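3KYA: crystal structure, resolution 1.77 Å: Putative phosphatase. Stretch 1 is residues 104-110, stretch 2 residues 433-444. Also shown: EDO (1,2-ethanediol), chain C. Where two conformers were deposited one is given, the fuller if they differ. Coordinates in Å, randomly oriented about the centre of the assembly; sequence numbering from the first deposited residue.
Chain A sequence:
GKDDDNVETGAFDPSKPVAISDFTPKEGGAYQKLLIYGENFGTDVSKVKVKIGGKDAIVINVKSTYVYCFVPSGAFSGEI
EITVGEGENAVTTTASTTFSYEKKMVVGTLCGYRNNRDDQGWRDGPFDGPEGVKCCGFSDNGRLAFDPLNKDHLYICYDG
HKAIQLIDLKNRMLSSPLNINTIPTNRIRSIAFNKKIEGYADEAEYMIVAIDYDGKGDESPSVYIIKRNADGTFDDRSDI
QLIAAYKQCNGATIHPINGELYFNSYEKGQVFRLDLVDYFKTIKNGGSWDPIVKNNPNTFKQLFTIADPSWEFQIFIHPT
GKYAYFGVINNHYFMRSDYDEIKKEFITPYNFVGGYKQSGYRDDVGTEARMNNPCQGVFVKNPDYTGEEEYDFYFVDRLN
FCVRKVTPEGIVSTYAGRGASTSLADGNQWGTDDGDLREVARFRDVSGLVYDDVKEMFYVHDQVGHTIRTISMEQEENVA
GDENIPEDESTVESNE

Stretch 1, residues 104-110: KMVVGTL
Stretch 2, residues 433-444: DDGDLREVARFR

What fastens the two stretches together? A pair of backbone hydrogen bonds between V107 and G435 does, in antiparallel register: V107 N gives to G435 O at 2.9 Å, nearly straight at 175°, and G435 N gives to V107 O at 2.9 Å and 155°. Their CA atoms lie 4.9 Å apart. V107 is an extended strand residue (phi/psi -87/139), whereas G435 sits at 117/-147, where a CB would jam against the carbonyl oxygen of D434; the backbone itself calls for glycine. V106 CA also approaches G435 O, at 3.5 Å.

How do side chains and water extend this backbone pairing? Toward the end of strand 105-110, T109 (chi1 m) donates from OG1 to D434 OD2 at 2.9 Å; D434 is m, with chi2 -28°. On the other side of the V107–G435 pair, one water donates to M105 O at 2.7 Å and accepts from L437 N at 3.0 Å, filling a gap between the backbones. A second water accepts from K104 NZ (3.0 Å) and donates to D436 OD2 (2.6 Å), an oxygen that also takes a 2.8 Å bond from O2 of the ethanediol.

What holds stretch 2 in shape? It turns after D436 (t, -50/128), whose OD1 accepts from E439 N at 3.0 Å and R438 N at 3.2 Å, while D436 O accepts from A441 N at 2.8 Å. L437 begins the turn at -49/-43. The chain then returns, bringing A441 and F443 to V107.

Where does the packing concentrate? V107, buried with chi1 t, places CG2 3.4 Å from A441 CB and 3.8 Å from L437 CD2, and CG1 3.9 Å from F443 CZ, obliquely to that ring. L437 (m, t) reaches M105 too, CD1 to CB at 4.1 Å, while the selenomethionine's end leads away (m, m, m).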

# COMPACT_ATOMS: atom_id res chain seq x y z
N LYS A 104 -7.47 15.49 -8.08
CA LYS A 104 -6.87 15.01 -6.84
C LYS A 104 -7.07 15.97 -5.67
O LYS A 104 -7.34 17.16 -5.85
CB LYS A 104 -5.35 14.80 -7.04
CG LYS A 104 -5.00 13.60 -7.89
CD LYS A 104 -3.49 13.50 -8.14
CE LYS A 104 -3.14 12.24 -8.92
NZ LYS A 104 -1.69 12.23 -9.30
N MSE A 105 -6.92 15.43 -4.47
CA MSE A 105 -6.92 16.24 -3.26
C MSE A 105 -5.68 17.15 -3.32
O MSE A 105 -4.61 16.75 -3.82
CB MSE A 105 -6.87 15.36 -2.01
CG MSE A 105 -8.09 14.47 -1.83
SE MSE A 105 -9.61 15.47 -1.18
CE MSE A 105 -9.36 15.34 0.74
N VAL A 106 -5.83 18.38 -2.84
CA VAL A 106 -4.73 19.34 -2.81
C VAL A 106 -4.73 20.12 -1.50
O VAL A 106 -5.77 20.29 -0.87
CB VAL A 106 -4.78 20.32 -4.01
CG1 VAL A 106 -4.55 19.58 -5.34
CG2 VAL A 106 -6.11 21.13 -4.04
N VAL A 107 -3.56 20.60 -1.10
CA VAL A 107 -3.46 21.44 0.10
C VAL A 107 -3.72 22.89 -0.32
O VAL A 107 -3.27 23.31 -1.38
CB VAL A 107 -2.10 21.31 0.80
CG1 VAL A 107 -2.04 22.18 2.07
CG2 VAL A 107 -1.81 19.84 1.15
N GLY A 108 -4.47 23.62 0.50
CA GLY A 108 -4.77 25.04 0.27
C GLY A 108 -4.55 25.82 1.55
O GLY A 108 -4.26 25.23 2.60
N THR A 109 -4.71 27.14 1.48
CA THR A 109 -4.57 28.00 2.66
C THR A 109 -5.87 28.78 2.82
O THR A 109 -6.23 29.56 1.95
CB THR A 109 -3.35 28.93 2.56
OG1 THR A 109 -2.16 28.14 2.38
CG2 THR A 109 -3.21 29.81 3.83
N LEU A 110 -6.57 28.53 3.93
CA LEU A 110 -7.87 29.19 4.19
C LEU A 110 -7.72 30.62 4.71
O LEU A 110 -8.33 31.56 4.19
CB LEU A 110 -8.65 28.38 5.24
CG LEU A 110 -10.03 28.90 5.62
CD1 LEU A 110 -11.02 28.69 4.45
CD2 LEU A 110 -10.52 28.28 6.92
N ASP A 433 4.08 25.83 0.95
CA ASP A 433 3.52 25.55 -0.38
C ASP A 433 2.18 24.82 -0.38
O ASP A 433 1.97 23.88 0.37
CB ASP A 433 4.50 24.73 -1.22
CG ASP A 433 5.90 25.29 -1.17
OD1 ASP A 433 6.58 25.08 -0.12
OD2 ASP A 433 6.30 25.95 -2.16
N ASP A 434 1.30 25.28 -1.25
CA ASP A 434 0.01 24.64 -1.48
C ASP A 434 0.15 23.72 -2.69
O ASP A 434 1.13 23.82 -3.45
CB ASP A 434 -1.07 25.71 -1.70
CG ASP A 434 -1.51 26.38 -0.39
OD1 ASP A 434 -1.42 25.74 0.67
OD2 ASP A 434 -1.96 27.54 -0.42
N GLY A 435 -0.83 22.84 -2.89
CA GLY A 435 -0.84 21.95 -4.06
C GLY A 435 -0.75 20.45 -3.78
O GLY A 435 -1.24 19.95 -2.76
N ASP A 436 -0.12 19.75 -4.72
CA ASP A 436 -0.03 18.30 -4.70
C ASP A 436 0.43 17.79 -3.34
O ASP A 436 1.45 18.24 -2.82
CB ASP A 436 0.87 17.81 -5.84
CG ASP A 436 0.88 16.30 -5.97
OD1 ASP A 436 1.47 15.63 -5.10
OD2 ASP A 436 0.33 15.79 -6.96
N LEU A 437 -0.34 16.85 -2.78
CA LEU A 437 -0.10 16.33 -1.42
C LEU A 437 1.34 15.90 -1.06
O LEU A 437 1.80 16.23 0.04
CB LEU A 437 -1.05 15.15 -1.11
CG LEU A 437 -2.57 15.36 -1.18
CD1 LEU A 437 -3.29 14.20 -0.51
CD2 LEU A 437 -3.03 16.68 -0.54
N ARG A 438 2.03 15.20 -1.97
CA ARG A 438 3.39 14.73 -1.64
C ARG A 438 4.49 15.23 -2.58
O ARG A 438 5.67 15.08 -2.27
CB ARG A 438 3.40 13.20 -1.53
CG ARG A 438 2.47 12.65 -0.44
CD ARG A 438 3.00 12.81 0.99
NE ARG A 438 4.07 11.85 1.27
CZ ARG A 438 5.35 12.15 1.41
NH1 ARG A 438 5.76 13.40 1.36
NH2 ARG A 438 6.22 11.18 1.64
N GLU A 439 4.13 15.84 -3.71
CA GLU A 439 5.14 16.39 -4.62
C GLU A 439 5.46 17.86 -4.39
O GLU A 439 6.55 18.30 -4.72
CB GLU A 439 4.72 16.22 -6.09
CG GLU A 439 4.77 14.81 -6.57
CD GLU A 439 6.13 14.15 -6.33
OE1 GLU A 439 7.18 14.75 -6.63
OE2 GLU A 439 6.14 13.04 -5.81
N VAL A 440 4.50 18.62 -3.85
CA VAL A 440 4.68 20.07 -3.70
C VAL A 440 4.34 20.62 -2.31
O VAL A 440 5.12 21.38 -1.73
CB VAL A 440 3.83 20.83 -4.77
CG1 VAL A 440 3.93 22.34 -4.58
CG2 VAL A 440 4.24 20.43 -6.23
N ALA A 441 3.15 20.27 -1.80
CA ALA A 441 2.65 20.83 -0.53
C ALA A 441 3.58 20.64 0.68
O ALA A 441 4.19 19.57 0.86
CB ALA A 441 1.27 20.25 -0.21
N ARG A 442 3.67 21.69 1.50
CA ARG A 442 4.44 21.65 2.75
C ARG A 442 3.73 22.40 3.86
O ARG A 442 2.94 23.30 3.59
CB ARG A 442 5.84 22.24 2.58
CG ARG A 442 6.73 21.40 1.70
CD ARG A 442 8.16 21.89 1.70
NE ARG A 442 8.33 23.20 1.10
CZ ARG A 442 9.51 23.81 0.95
NH1 ARG A 442 10.62 23.24 1.41
NH2 ARG A 442 9.58 25.00 0.37
N PHE A 443 4.03 22.00 5.09
CA PHE A 443 3.52 22.63 6.30
C PHE A 443 4.71 22.98 7.18
O PHE A 443 5.85 22.59 6.88
CB PHE A 443 2.63 21.67 7.10
CG PHE A 443 1.43 21.12 6.36
CD1 PHE A 443 0.21 21.78 6.37
CD2 PHE A 443 1.49 19.88 5.72
CE1 PHE A 443 -0.91 21.26 5.70
CE2 PHE A 443 0.39 19.34 5.08
CZ PHE A 443 -0.82 20.04 5.06
N ARG A 444 4.46 23.76 8.24
CA ARG A 444 5.46 23.96 9.29
C ARG A 444 4.88 23.13 10.45
O ARG A 444 4.14 22.16 10.18
CB ARG A 444 5.72 25.44 9.60
CG ARG A 444 6.21 26.21 8.37
CD ARG A 444 6.73 27.59 8.67
NE ARG A 444 7.98 27.51 9.42
CZ ARG A 444 8.83 28.52 9.60
NH1 ARG A 444 8.58 29.71 9.07
NH2 ARG A 444 9.93 28.33 10.30
C1 EDO C . -3.51 18.08 -8.48
O1 EDO C . -3.36 19.38 -9.08
C2 EDO C . -2.27 17.71 -7.68
O2 EDO C . -1.18 17.46 -8.57
O HOH W 1 0.27 13.22 -7.30
O HOH W 2 -2.28 15.72 -4.70